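Local coordinates for ATP-dependent Clp protease adapter protein ClpS 2 (Agrobacterium fabrum, PDB 4YJX) that probably modulates the specificity of ATP-dependent protein degradation by ClpAP, acting as an adapter that binds the N-terminal domain of the chaperone ClpA, at residues A[27-32]-A[94-99]. Sequence-based numbering, arbitrary orientation.
With NFA (phenylalanine amide), chain F.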
ATOM      1  N   MET A  27       3.458   0.538   4.543  1.00 22.47           N
ATOM      2  CA  MET A  27       2.433  -0.402   5.000  1.00 24.98           C
ATOM      3  C   MET A  27       1.098  -0.201   4.291  1.00 30.56           C
ATOM      4  O   MET A  27       0.633   0.928   4.142  1.00 31.64           O
ATOM      5  CB  MET A  27       2.205  -0.254   6.506  1.00 29.12           C
ATOM      6  CG  MET A  27       3.466  -0.323   7.352  1.00 24.65           C
ATOM      7  SD  MET A  27       4.300  -1.904   7.234  1.00 36.90           S
ATOM      8  CE  MET A  27       3.034  -3.026   7.809  1.00 25.58           C
ATOM      9  N   LEU A  28       0.490  -1.305   3.864  1.00 31.61           N
ATOM     10  CA  LEU A  28      -0.902  -1.313   3.429  1.00 25.63           C
ATOM     11  C   LEU A  28      -1.784  -1.667   4.619  1.00 28.67           C
ATOM     12  O   LEU A  28      -1.564  -2.684   5.272  1.00 28.04           O
ATOM     13  CB  LEU A  28      -1.122  -2.314   2.293  1.00 30.39           C
ATOM     14  CG  LEU A  28      -2.579  -2.672   1.971  1.00 33.41           C
ATOM     15  CD1 LEU A  28      -3.336  -1.454   1.466  1.00 31.81           C
ATOM     16  CD2 LEU A  28      -2.658  -3.810   0.962  1.00 34.06           C
ATOM     17  N   LEU A  29      -2.773  -0.823   4.900  1.00 25.87           N
ATOM     18  CA  LEU A  29      -3.697  -1.060   5.999  1.00 27.81           C
ATOM     19  C   LEU A  29      -5.024  -1.570   5.471  1.00 33.01           C
ATOM     20  O   LEU A  29      -5.507  -1.115   4.435  1.00 30.64           O
ATOM     21  CB  LEU A  29      -3.921   0.215   6.808  1.00 25.71           C
ATOM     22  CG  LEU A  29      -2.664   0.943   7.277  1.00 32.45           C
ATOM     23  CD1 LEU A  29      -3.057   2.067   8.211  1.00 34.60           C
ATOM     24  CD2 LEU A  29      -1.707  -0.016   7.956  1.00 26.55           C
ATOM     25  N   ASN A  30      -5.614  -2.516   6.191  1.00 28.48           N
ATOM     26  CA  ASN A  30      -6.927  -3.018   5.833  1.00 35.30           C
ATOM     27  C   ASN A  30      -8.027  -2.017   6.146  1.00 30.53           C
ATOM     28  O   ASN A  30      -7.878  -1.158   7.008  1.00 40.58           O
ATOM     29  CB  ASN A  30      -7.220  -4.327   6.561  1.00 36.85           C
ATOM     30  CG  ASN A  30      -8.472  -5.008   6.041  1.00 37.55           C
ATOM     31  OD1 ASN A  30      -8.642  -5.177   4.835  1.00 39.64           O
ATOM     32  ND2 ASN A  30      -9.364  -5.380   6.946  1.00 30.80           N
ATOM     33  N   ASP A  31      -9.126  -2.132   5.418  1.00 30.08           N
ATOM     34  CA  ASP A  31     -10.351  -1.426   5.745  1.00 33.48           C
ATOM     35  C   ASP A  31     -11.494  -2.258   5.171  1.00 32.14           C
ATOM     36  O   ASP A  31     -11.255  -3.207   4.428  1.00 35.13           O
ATOM     37  CB  ASP A  31     -10.348   0.012   5.196  1.00 34.87           C
ATOM     38  CG  ASP A  31     -10.503   0.079   3.681  1.00 36.82           C
ATOM     39  OD1 ASP A  31     -11.629  -0.137   3.182  1.00 35.54           O
ATOM     40  OD2 ASP A  31      -9.506   0.383   2.993  1.00 36.47           O
ATOM     41  N   ASP A  32     -12.729  -1.913   5.513  1.00 38.80           N
ATOM     42  CA  ASP A  32     -13.873  -2.727   5.117  1.00 39.84           C
ATOM     43  C   ASP A  32     -14.579  -2.256   3.847  1.00 38.68           C
ATOM     44  O   ASP A  32     -15.545  -2.884   3.427  1.00 44.58           O
ATOM     45  CB  ASP A  32     -14.894  -2.776   6.259  1.00 42.14           C
ATOM     46  CG  ASP A  32     -14.458  -3.675   7.401  1.00 38.16           C
ATOM     47  OD1 ASP A  32     -13.560  -4.515   7.192  1.00 38.17           O
ATOM     48  OD2 ASP A  32     -15.026  -3.550   8.506  1.00 37.43           O
ATOM     49  N   PRO A  94     -11.606   4.612   1.816  1.00 37.92           N
ATOM     50  CA  PRO A  94     -10.737   4.926   2.957  1.00 36.25           C
ATOM     51  C   PRO A  94      -9.363   4.258   2.859  1.00 31.86           C
ATOM     52  O   PRO A  94      -8.644   4.218   3.850  1.00 34.35           O
ATOM     53  CB  PRO A  94     -11.536   4.388   4.152  1.00 29.29           C
ATOM     54  CG  PRO A  94     -12.304   3.236   3.593  1.00 32.79           C
ATOM     55  CD  PRO A  94     -12.589   3.562   2.146  1.00 36.06           C
ATOM     56  N   LEU A  95      -9.012   3.742   1.683  1.00 35.56           N
ATOM     57  CA  LEU A  95      -7.736   3.052   1.488  1.00 34.22           C
ATOM     58  C   LEU A  95      -6.560   3.865   2.016  1.00 35.26           C
ATOM     59  O   LEU A  95      -6.375   5.030   1.653  1.00 32.50           O
ATOM     60  CB  LEU A  95      -7.512   2.739   0.005  1.00 28.41           C
ATOM     61  CG  LEU A  95      -6.210   1.991  -0.313  1.00 28.40           C
ATOM     62  CD1 LEU A  95      -6.147   0.628   0.379  1.00 24.70           C
ATOM     63  CD2 LEU A  95      -6.048   1.822  -1.804  1.00 27.43           C
ATOM     64  N   MET A  96      -5.761   3.235   2.867  1.00 31.65           N
ATOM     65  CA  MET A  96      -4.664   3.925   3.524  1.00 29.46           C
ATOM     66  C   MET A  96      -3.340   3.194   3.367  1.00 31.82           C
ATOM     67  O   MET A  96      -3.216   2.021   3.722  1.00 32.08           O
ATOM     68  CB  MET A  96      -4.971   4.103   5.009  1.00 26.65           C
ATOM     69  CG  MET A  96      -3.964   4.972   5.733  1.00 37.86           C
ATOM     70  SD  MET A  96      -3.835   6.634   5.048  1.00 37.58           S
ATOM     71  CE  MET A  96      -5.557   7.123   5.031  1.00 41.91           C
ATOM     72  N   PHE A  97      -2.360   3.902   2.818  1.00 27.93           N
ATOM     73  CA  PHE A  97      -0.974   3.461   2.840  1.00 26.08           C
ATOM     74  C   PHE A  97      -0.209   4.383   3.772  1.00 32.73           C
ATOM     75  O   PHE A  97      -0.288   5.607   3.646  1.00 33.17           O
ATOM     76  CB  PHE A  97      -0.340   3.495   1.447  1.00 26.19           C
ATOM     77  CG  PHE A  97      -0.786   2.386   0.535  1.00 24.46           C
ATOM     78  CD1 PHE A  97       0.048   1.311   0.277  1.00 25.90           C
ATOM     79  CD2 PHE A  97      -2.024   2.430  -0.083  1.00 27.77           C
ATOM     80  CE1 PHE A  97      -0.349   0.300  -0.571  1.00 33.08           C
ATOM     81  CE2 PHE A  97      -2.425   1.418  -0.937  1.00 27.23           C
ATOM     82  CZ  PHE A  97      -1.589   0.356  -1.182  1.00 31.84           C
ATOM     83  N   THR A  98       0.534   3.799   4.702  1.00 30.98           N
ATOM     84  CA  THR A  98       1.322   4.587   5.641  1.00 31.32           C
ATOM     85  C   THR A  98       2.802   4.242   5.531  1.00 27.80           C
ATOM     86  O   THR A  98       3.182   3.289   4.850  1.00 27.42           O
ATOM     87  CB  THR A  98       0.862   4.357   7.090  1.00 30.26           C
ATOM     88  OG1 THR A  98       1.368   3.105   7.561  1.00 30.44           O
ATOM     89  CG2 THR A  98      -0.648   4.349   7.179  1.00 32.85           C
ATOM     90  N   THR A  99       3.630   5.033   6.201  1.00 24.72           N
ATOM     91  CA  THR A  99       5.039   4.719   6.334  1.00 27.80           C
ATOM     92  C   THR A  99       5.346   4.557   7.804  1.00 29.51           C
ATOM     93  O   THR A  99       4.650   5.100   8.656  1.00 31.62           O
ATOM     94  CB  THR A  99       5.958   5.808   5.754  1.00 30.11           C
ATOM     95  OG1 THR A  99       6.018   6.913   6.660  1.00 28.71           O
ATOM     96  CG2 THR A  99       5.465   6.280   4.395  1.00 28.79           C
TER
HETATM   97  N   NFA F 202     -11.078  -6.072   3.133  1.00 56.41           N
HETATM   98  CA  NFA F 202     -11.394  -5.289   1.990  1.00 61.13           C
HETATM   99  C   NFA F 202     -12.706  -5.741   1.392  1.00 74.99           C
HETATM  100  O   NFA F 202     -13.281  -6.708   1.833  1.00 69.96           O
HETATM  101  CB  NFA F 202     -10.281  -5.444   0.972  1.00 44.57           C
HETATM  102  CG  NFA F 202      -9.022  -4.703   1.376  0.80 25.04           C
HETATM  103  CD1 NFA F 202      -9.076  -3.405   1.726  0.80 36.38           C
HETATM  104  CD2 NFA F 202      -7.680  -5.402   1.372  0.80 28.94           C
HETATM  105  CE1 NFA F 202      -7.822  -2.663   2.132  0.80 40.01           C
HETATM  106  CE2 NFA F 202      -6.563  -4.738   1.732  0.80 34.51           C
HETATM  107  CZ  NFA F 202      -6.632  -3.286   2.135  0.80 41.11           C
HETATM  108  NXT NFA F 202     -13.267  -5.016   0.310  1.00 97.26           N
HETATM  109  O   HOH W   1      -7.179   0.882   4.011  1.00 24.25           O
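At the pocket that holds the phenylalanine amide, CD1 of L28 meets CD1 of L95 at 3.7 Å, the two side chains crossing at about a right angle. A chi1 of 166° swings CG of L28 away from its backbone N, and a chi2 of 64° then sets CD1 against both L95 and F97. L28 faces F97 in a non-hydrogen-bonded antiparallel pair, and its CD1 lies over one face of the F97 ring, 4.0 Å from the centroid. V39 of helix 36-47 touches both leucines, while helix 74-89 packs against F97 through A81 and A84. Farther along the strands from the ligand, M27 and T98 form a hydrogen-bonded pair: M27 N reaches T98 O at 2.8 Å, and T98 N returns a bond to M27 O in the carbonyl plane. On the other face of the sheet from L28 and F97, CD1 of L29 touches CG2 of T98 at 3.5 Å and rests beside CG of M96. In this three-stranded antiparallel sheet backed by helices, the ClpS fold, strand 23-29 is central, and its C-terminal end runs into the ligand site. Beyond the paired residues a water bridges the two segments, donating to L29 O and D31 OD2 and accepting from M96 N. D31 points its CB toward the 94-99 segment; its OD1 passes 3.5 Å from CG of P94, and its OD2 approaches CA of L95. Bonds from Y33 N and T34 N to OD1, together with the water on OD2, would hold this carboxylate in place. The ligand amine N donates to N30 OD1 at 3.1 Å and more weakly to D31 O; the ligand is also hydrogen-bonded to T34 O and H62 ND1. CZ of the ligand lies 3.8 Å from CD1 of L28, consistent with the recognition of N-terminal aromatic residues by ClpS adapters.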